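Local coordinates for putative Lipoprotein (Shewanella oneidensis, PDB 3U24) that is of unknown function but binds zinc and belongs to the DUF885 family of the Peptidase_MA clan, consistent with a metallopeptidase-like role, at residues Glu439-Tyr444 against Ala550-Phe555. Residues are numbered along the deposited sequence; the frame is centred on the assembly and turned at random.
With ZN (zinc ion), chain F.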
loop_
_atom_site.group_PDB
_atom_site.type_symbol
_atom_site.label_atom_id
_atom_site.label_comp_id
_atom_site.label_asym_id
_atom_site.label_seq_id
_atom_site.Cartn_x
_atom_site.Cartn_y
_atom_site.Cartn_z
ATOM N N GLU A 439 3.340 2.887 -7.167
ATOM C CA GLU A 439 2.099 2.464 -7.807
ATOM C C GLU A 439 1.808 3.234 -9.096
ATOM O O GLU A 439 1.380 2.623 -10.084
ATOM C CB GLU A 439 0.910 2.577 -6.851
ATOM C CG GLU A 439 0.885 1.452 -5.855
ATOM C CD GLU A 439 0.789 0.069 -6.519
ATOM O OE1 GLU A 439 0.252 -0.055 -7.665
ATOM O OE2 GLU A 439 1.236 -0.902 -5.865
ATOM N N GLY A 440 1.996 4.559 -9.076
ATOM C CA GLY A 440 1.779 5.375 -10.275
ATOM C C GLY A 440 2.584 4.886 -11.472
ATOM O O GLY A 440 2.073 4.832 -12.580
ATOM N N TRP A 441 3.841 4.511 -11.230
ATOM C CA TRP A 441 4.662 3.927 -12.266
ATOM C C TRP A 441 4.008 2.676 -12.841
ATOM O O TRP A 441 3.932 2.513 -14.073
ATOM C CB TRP A 441 6.074 3.613 -11.760
ATOM C CG TRP A 441 6.829 2.813 -12.749
ATOM C CD1 TRP A 441 7.004 1.438 -12.771
ATOM C CD2 TRP A 441 7.440 3.291 -14.002
ATOM N NE1 TRP A 441 7.698 1.053 -13.889
ATOM C CE2 TRP A 441 7.978 2.113 -14.671
ATOM C CE3 TRP A 441 7.605 4.531 -14.595
ATOM C CZ2 TRP A 441 8.651 2.199 -15.875
ATOM C CZ3 TRP A 441 8.238 4.597 -15.829
ATOM C CH2 TRP A 441 8.763 3.462 -16.444
ATOM N N ALA A 442 3.566 1.763 -11.974
ATOM C CA ALA A 442 3.008 0.517 -12.455
ATOM C C ALA A 442 1.764 0.780 -13.277
ATOM O O ALA A 442 1.632 0.186 -14.331
ATOM C CB ALA A 442 2.710 -0.443 -11.317
ATOM N N VAL A 443 0.885 1.680 -12.828
ATOM C CA VAL A 443 -0.332 2.072 -13.611
ATOM C C VAL A 443 0.012 2.739 -14.946
ATOM O O VAL A 443 -0.549 2.419 -15.997
ATOM C CB VAL A 443 -1.264 2.954 -12.759
ATOM C CG1 VAL A 443 -2.542 3.398 -13.511
ATOM C CG2 VAL A 443 -1.604 2.212 -11.453
ATOM N N TYR A 444 0.994 3.625 -14.908
ATOM C CA TYR A 444 1.510 4.296 -16.122
ATOM C C TYR A 444 1.972 3.262 -17.133
ATOM O O TYR A 444 1.628 3.350 -18.334
ATOM C CB TYR A 444 2.616 5.281 -15.769
ATOM C CG TYR A 444 3.459 5.668 -16.939
ATOM C CD1 TYR A 444 3.028 6.625 -17.843
ATOM C CD2 TYR A 444 4.659 5.022 -17.198
ATOM C CE1 TYR A 444 3.817 6.956 -18.940
ATOM C CE2 TYR A 444 5.413 5.338 -18.288
ATOM C CZ TYR A 444 4.989 6.300 -19.164
ATOM O OH TYR A 444 5.779 6.611 -20.262
ATOM N N ALA A 550 15.118 6.851 -22.923
ATOM C CA ALA A 550 15.975 7.711 -22.075
ATOM C C ALA A 550 15.122 8.382 -21.026
ATOM O O ALA A 550 15.550 8.580 -19.913
ATOM C CB ALA A 550 16.730 8.795 -22.910
ATOM N N PHE A 551 13.902 8.747 -21.378
ATOM C CA PHE A 551 13.009 9.312 -20.368
ATOM C C PHE A 551 12.768 8.313 -19.235
ATOM O O PHE A 551 12.942 8.622 -18.055
ATOM C CB PHE A 551 11.688 9.772 -20.984
ATOM C CG PHE A 551 10.665 10.190 -19.955
ATOM C CD1 PHE A 551 10.725 11.434 -19.381
ATOM C CD2 PHE A 551 9.657 9.332 -19.571
ATOM C CE1 PHE A 551 9.787 11.819 -18.442
ATOM C CE2 PHE A 551 8.718 9.702 -18.632
ATOM C CZ PHE A 551 8.791 10.960 -18.080
ATOM N N HIS A 552 12.414 7.098 -19.617
ATOM C CA HIS A 552 12.103 6.048 -18.657
ATOM C C HIS A 552 13.252 5.759 -17.759
ATOM O O HIS A 552 13.079 5.669 -16.545
ATOM C CB HIS A 552 11.635 4.763 -19.352
ATOM C CG HIS A 552 10.226 4.839 -19.923
ATOM N ND1 HIS A 552 9.821 4.065 -20.961
ATOM C CD2 HIS A 552 9.124 5.636 -19.569
ATOM C CE1 HIS A 552 8.530 4.367 -21.273
ATOM N NE2 HIS A 552 8.098 5.318 -20.413
ATOM N N GLU A 553 14.439 5.594 -18.324
ATOM C CA GLU A 553 15.606 5.189 -17.533
ATOM C C GLU A 553 16.050 6.288 -16.569
ATOM O O GLU A 553 16.456 6.027 -15.431
ATOM C CB GLU A 553 16.759 4.760 -18.446
ATOM C CG GLU A 553 16.454 3.413 -19.109
ATOM C CD GLU A 553 17.412 3.009 -20.212
ATOM O OE1 GLU A 553 18.499 3.621 -20.352
ATOM O OE2 GLU A 553 17.088 2.053 -20.950
ATOM N N LYS A 554 15.940 7.522 -17.005
ATOM C CA LYS A 554 16.296 8.626 -16.136
ATOM C C LYS A 554 15.247 8.748 -15.017
ATOM O O LYS A 554 15.612 8.932 -13.836
ATOM C CB LYS A 554 16.397 9.918 -16.935
ATOM C CG LYS A 554 16.767 11.139 -16.107
ATOM C CD LYS A 554 18.257 11.211 -15.793
ATOM C CE LYS A 554 18.663 12.617 -15.342
ATOM N NZ LYS A 554 19.717 12.525 -14.284
ATOM N N PHE A 555 13.963 8.626 -15.382
ATOM C CA PHE A 555 12.887 8.632 -14.376
ATOM C C PHE A 555 13.101 7.583 -13.307
ATOM O O PHE A 555 12.941 7.879 -12.124
ATOM C CB PHE A 555 11.507 8.462 -15.004
ATOM C CG PHE A 555 10.385 8.566 -14.016
ATOM C CD1 PHE A 555 9.869 9.785 -13.677
ATOM C CD2 PHE A 555 9.874 7.448 -13.410
ATOM C CE1 PHE A 555 8.847 9.903 -12.772
ATOM C CE2 PHE A 555 8.823 7.537 -12.515
ATOM C CZ PHE A 555 8.345 8.779 -12.170
HETATM ZN ZN ZN F . 0.795 -2.111 -7.948
HETATM O O HOH W 1 0.171 -3.947 -7.051
#
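Trp-441 and Tyr-444 reach from one helix to meet His-552 and Phe-555 of another, an example of how large aromatic groups bridge two helices: the axes of segments 439-444 and 550-555 come no closer than 13.5 Å and run nearly antiparallel (162°). The indole extends from its helix because chi1 (170°) sets CG opposite the backbone nitrogen, and its six-membered ring points edge-first toward the imidazole. The two planes stand at 87°, an offset edge-to-face pair in which Trp-441 CH2 lies 3.8 Å from His-552 CD2. Phe-555 relates differently to the same indole: its ring is nearly parallel but slid aside, and Trp-441 CE3 touches Phe-555 CE2 at 3.9 Å with little overlap. The four rings form a buried aromatic cluster next to the zinc site of this DUF885 protein, for Glu-439, at the start of the same helical segment, grips the zinc ion with both carboxylate oxygens, alongside His-408 and His-414. Tyr-444 adds the polar link. Its OH is hydrogen-bonded to His-552 NE2 (2.7 Å), near the plane of both rings, and Arg-535 NH1 is a second hydrogen-bonding partner of the hydroxyl. Replacing Trp-441 by alanine removes the indole, which is likely to leave a gap beside His-552 and Phe-555 and the carbonyl of Pro-412 without its N-H partner. The other imidazole nitrogen, ND1, is hydrogen-bonded to the carbonyl of Ile-339; with a partner on each nitrogen, the ring is probably held against turning.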